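Local coordinates for protein aldehyde dehydrogenase 12 (Zea mays, PDB 6D97) that oxidises L-glutamate gamma-semialdehyde with NAD+ as the last enzyme of proline catabolism in plants, at residues A[310-315]-A[488-493]; A[300-305]-A[465-470]. All coordinates share one frame; numbering follows the deposited sequence.

Contact 1: residues A[310-315]-A[488-493]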
# COMPACT_ATOMS: atom_id res chain seq x y z
N ASP A 310 37.25 6.66 14.87
CA ASP A 310 37.70 7.28 13.62
C ASP A 310 36.54 7.52 12.67
O ASP A 310 36.40 8.61 12.11
CB ASP A 310 38.76 6.39 12.97
CG ASP A 310 40.08 6.40 13.72
OD1 ASP A 310 40.58 7.50 14.03
OD2 ASP A 310 40.61 5.31 13.99
N TYR A 311 35.70 6.50 12.47
CA TYR A 311 34.56 6.65 11.57
C TYR A 311 33.61 7.74 12.05
O TYR A 311 33.14 8.56 11.26
CB TYR A 311 33.82 5.32 11.42
CG TYR A 311 32.76 5.35 10.33
CD1 TYR A 311 31.49 5.86 10.57
CD2 TYR A 311 33.05 4.86 9.06
CE1 TYR A 311 30.54 5.89 9.57
CE2 TYR A 311 32.10 4.88 8.06
CZ TYR A 311 30.84 5.40 8.32
OH TYR A 311 29.90 5.42 7.32
N VAL A 312 33.31 7.75 13.35
CA VAL A 312 32.39 8.74 13.90
C VAL A 312 32.96 10.14 13.74
O VAL A 312 32.23 11.09 13.43
CB VAL A 312 32.07 8.41 15.37
CG1 VAL A 312 31.24 9.53 16.00
CG2 VAL A 312 31.34 7.08 15.46
N ALA A 313 34.27 10.29 13.95
CA ALA A 313 34.88 11.61 13.81
C ALA A 313 34.78 12.10 12.37
O ALA A 313 34.46 13.27 12.13
CB ALA A 313 36.34 11.56 14.27
N TRP A 314 35.05 11.22 11.41
CA TRP A 314 34.97 11.60 10.00
C TRP A 314 33.56 12.08 9.65
O TRP A 314 33.40 13.09 8.96
CB TRP A 314 35.37 10.42 9.13
CG TRP A 314 35.07 10.58 7.67
CD1 TRP A 314 35.69 11.40 6.78
CD2 TRP A 314 34.07 9.86 6.93
NE1 TRP A 314 35.14 11.25 5.53
CE2 TRP A 314 34.14 10.31 5.60
CE3 TRP A 314 33.13 8.89 7.26
CZ2 TRP A 314 33.30 9.82 4.60
CZ3 TRP A 314 32.29 8.40 6.27
CH2 TRP A 314 32.39 8.87 4.96
N VAL A 315 32.54 11.36 10.13
CA VAL A 315 31.17 11.76 9.84
C VAL A 315 30.84 13.09 10.50
O VAL A 315 30.13 13.92 9.92
CB VAL A 315 30.20 10.65 10.28
CG1 VAL A 315 28.77 11.09 10.08
CG2 VAL A 315 30.48 9.38 9.51
N ALA A 488 19.99 6.63 12.79
CA ALA A 488 20.24 5.95 14.05
C ALA A 488 21.17 4.77 13.81
O ALA A 488 20.92 3.95 12.93
CB ALA A 488 18.94 5.47 14.70
N GLY A 489 22.22 4.67 14.62
CA GLY A 489 23.23 3.64 14.45
C GLY A 489 24.60 4.24 14.64
O GLY A 489 24.74 5.46 14.69
N ILE A 490 25.63 3.40 14.75
CA ILE A 490 26.97 3.94 14.95
C ILE A 490 27.45 4.70 13.72
O ILE A 490 28.34 5.55 13.83
CB ILE A 490 27.96 2.81 15.33
CG1 ILE A 490 29.12 3.38 16.14
CG2 ILE A 490 28.48 2.10 14.09
CD1 ILE A 490 28.70 4.01 17.47
N ARG A 491 26.87 4.43 12.55
CA ARG A 491 27.21 5.14 11.32
C ARG A 491 26.22 6.27 11.02
O ARG A 491 26.16 6.74 9.88
CB ARG A 491 27.27 4.17 10.15
CG ARG A 491 28.34 3.09 10.31
CD ARG A 491 28.35 2.12 9.14
NE ARG A 491 28.76 2.75 7.89
CZ ARG A 491 28.93 2.10 6.74
NH1 ARG A 491 28.73 0.79 6.68
NH2 ARG A 491 29.31 2.76 5.65
N ALA A 492 25.46 6.71 12.02
CA ALA A 492 24.46 7.74 11.80
C ALA A 492 25.11 9.07 11.44
O ALA A 492 26.18 9.42 11.96
CB ALA A 492 23.57 7.91 13.04
N ARG A 493 24.45 9.80 10.55
CA ARG A 493 24.90 11.10 10.07
C ARG A 493 23.72 12.06 10.10
O ARG A 493 22.58 11.67 10.34
CB ARG A 493 25.46 10.99 8.64
CG ARG A 493 24.44 10.48 7.62
CD ARG A 493 25.10 9.99 6.34
NE ARG A 493 24.16 10.00 5.22
CZ ARG A 493 23.36 8.99 4.89
NH1 ARG A 493 23.39 7.87 5.59
NH2 ARG A 493 22.54 9.11 3.86
O HOH W 1 27.72 7.10 7.68
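In this aldehyde dehydrogenase fold, helix 309-321 packs beside the loop that leaves strand 485-488, the last strand this chain gives to the sheet. Ala488 ends the strand and pairs with a parallel strand of a second subunit, so the sheet runs on across the interface. The loop starts at Gly489, with a type I beta turn from Gly489 to Ala492. Gly489 has backbone angles at which a side chain would jam against the preceding carbonyl.

Ile490 meets Val312 of the helix. Val312 CG2 lies 3.7 Å from Ile490 O, and the side-chain atom of Ile490 nearest to it is CG1.

Arg491 carries most of the polar contact. Its CG lies beside the backbone N, and the chain bends at chi3 (66°), which brings the guanidinium to the tip of Tyr311. NE and NH2 both grip the single phenol oxygen side-on. The bond from Arg491 NE to Tyr311 OH is 3.0 Å and the straighter of the two. The one from Arg491 NH2 to Tyr311 OH is 3.2 Å and more bent. The oxygen lies near the guanidinium plane, and the ring stands almost perpendicular to that plane, at 85°. The aliphatic part of the arginine crosses the tyrosine obliquely, with Arg491 CG 3.6 Å from Tyr311 CE1. Trp541 of the second subunit also meets the Tyr311 ring.

CG1 of Val315 packs against the carbonyl O of Ala492. At Arg493, CB touches the same methyl, while the chain leads away and NH2 bonds to the carbonyl of Gly496. A water completes the junction: it donates to the carbonyl O of Arg491 at 2.7 Å and lies 2.8 Å from Tyr311 OH.

Contact 2: residues A[300-305]-A[465-470]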
# COMPACT_ATOMS: atom_id res chain seq x y z
N LYS A 300 23.22 15.99 16.77
CA LYS A 300 23.76 14.64 16.83
C LYS A 300 23.97 14.29 18.29
O LYS A 300 24.60 15.06 19.03
CB LYS A 300 25.07 14.51 16.05
CG LYS A 300 25.73 13.15 16.18
CD LYS A 300 26.96 13.06 15.30
CE LYS A 300 26.59 12.87 13.84
NZ LYS A 300 27.71 13.22 12.93
N ILE A 301 23.41 13.16 18.71
CA ILE A 301 23.59 12.63 20.05
C ILE A 301 24.51 11.43 19.95
O ILE A 301 24.27 10.52 19.14
CB ILE A 301 22.25 12.24 20.69
CG1 ILE A 301 21.34 13.46 20.87
CG2 ILE A 301 22.49 11.57 22.03
CD1 ILE A 301 19.95 13.09 21.33
N LEU A 302 25.57 11.43 20.75
CA LEU A 302 26.43 10.26 20.89
C LEU A 302 25.96 9.45 22.09
O LEU A 302 25.82 10.00 23.20
CB LEU A 302 27.89 10.67 21.07
CG LEU A 302 28.56 11.61 20.07
CD1 LEU A 302 30.02 11.80 20.44
CD2 LEU A 302 28.43 11.11 18.64
N GLY A 303 25.72 8.17 21.88
CA GLY A 303 25.30 7.29 22.95
C GLY A 303 26.46 6.90 23.84
O GLY A 303 27.60 7.33 23.67
N PRO A 304 26.16 6.05 24.82
CA PRO A 304 27.20 5.64 25.78
C PRO A 304 28.20 4.64 25.23
O PRO A 304 29.30 4.54 25.79
CB PRO A 304 26.39 5.03 26.93
CG PRO A 304 25.17 4.49 26.26
CD PRO A 304 24.86 5.42 25.12
N ASP A 305 27.87 3.91 24.17
CA ASP A 305 28.72 2.82 23.69
C ASP A 305 29.75 3.38 22.71
O ASP A 305 29.50 3.51 21.51
CB ASP A 305 27.87 1.72 23.06
CG ASP A 305 26.84 2.27 22.09
OD1 ASP A 305 26.33 3.38 22.33
OD2 ASP A 305 26.56 1.59 21.08
N ALA A 465 20.83 12.81 14.23
CA ALA A 465 21.61 11.59 14.24
C ALA A 465 21.79 11.11 15.68
O ALA A 465 22.07 11.91 16.58
CB ALA A 465 22.99 11.78 13.59
N ILE A 466 21.62 9.81 15.87
CA ILE A 466 21.80 9.17 17.17
C ILE A 466 22.89 8.12 16.97
O ILE A 466 22.64 7.04 16.43
CB ILE A 466 20.51 8.54 17.70
CG1 ILE A 466 19.34 9.50 17.51
CG2 ILE A 466 20.67 8.18 19.17
CD1 ILE A 466 18.00 8.83 17.55
N VAL A 467 24.11 8.45 17.40
CA VAL A 467 25.27 7.59 17.16
C VAL A 467 25.36 6.62 18.34
O VAL A 467 25.94 6.91 19.38
CB VAL A 467 26.55 8.41 16.99
CG1 VAL A 467 27.72 7.48 16.72
CG2 VAL A 467 26.37 9.41 15.85
N SER A 468 24.76 5.45 18.15
CA SER A 468 24.73 4.36 19.12
C SER A 468 24.15 3.14 18.43
O SER A 468 23.33 3.27 17.51
CB SER A 468 23.88 4.73 20.35
OG SER A 468 23.58 3.58 21.12
N ASN A 469 24.59 1.96 18.86
CA ASN A 469 24.01 0.70 18.41
C ASN A 469 23.19 0.01 19.49
O ASN A 469 22.66 -1.08 19.25
CB ASN A 469 25.10 -0.24 17.90
CG ASN A 469 25.36 -0.06 16.42
OD1 ASN A 469 24.81 0.84 15.79
ND2 ASN A 469 26.20 -0.91 15.86
N ASP A 470 23.09 0.61 20.67
CA ASP A 470 22.27 0.13 21.78
C ASP A 470 20.79 0.29 21.44
O ASP A 470 20.31 1.42 21.36
CB ASP A 470 22.62 0.92 23.04
CG ASP A 470 21.90 0.43 24.29
OD1 ASP A 470 20.92 -0.34 24.19
OD2 ASP A 470 22.32 0.83 25.39
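Strands 300-302 and 465-467 are parallel neighbours inside the mixed sheet of the aldehyde dehydrogenase fold, their directions 14° apart. Two backbone hydrogen bonds join them, and a third from Gly303 follows just past the end. Ile301 is bonded through both its N and its O: the N donates to Ala465 O at 2.8 Å, and the O accepts from Val467 N at 2.7 Å. Gly303 N then donates to Val467 O from above the carbonyl plane. A side chain on Gly303 would clash with CB of Ser468.

Past the strands, Asp305 grips segment 465-470 with both carboxylate oxygens. OD1 accepts from Ser468 OG at 3.0 Å, met from above the carboxylate plane. OD2 takes Asn469 N on its syn lone pair, also at 3.0 Å. An alanine here would lose both bonds and would probably loosen the link between the two strand ends. Ser468 OG also accepts from Asp470 N, an ST turn that orients the hydroxyl. Asp470 is the N-cap of the next helix.

On the face shared by Lys300, Leu302 and Val467, CD2 of Leu302 packs 3.7 Å from CB of Val467. The Lys300 chain bends at chi3 (-76°) past Val467 CG2, and its NZ reaches Gln331 and Asp319. Helix 309-321 covers this face through Val312 and Val315. Helix 471-479 packs on Ile466 on the other face, and strand 331-337 flanks strand 298-302.

In the fold
From the N terminus, strand 298-302 comes first and helix 309-321 follows it directly. The chain returns after about 160 residues as strand 463-467, and contact 2 closes that long loop. It then runs through helix 471-479 and strand 485-488, and contact 1 closes the second loop back to the helix. The segments alternate along the chain, so the loops cross and neither nests in the other. The contact centres are about 9 Å apart. They are joined directly: Asn469 OD1 probably accepts from Ile490 N, and Ile466 O from Gly489 N. Together they tie the sheet to a helix on one face and to the turn that follows strand 485-488.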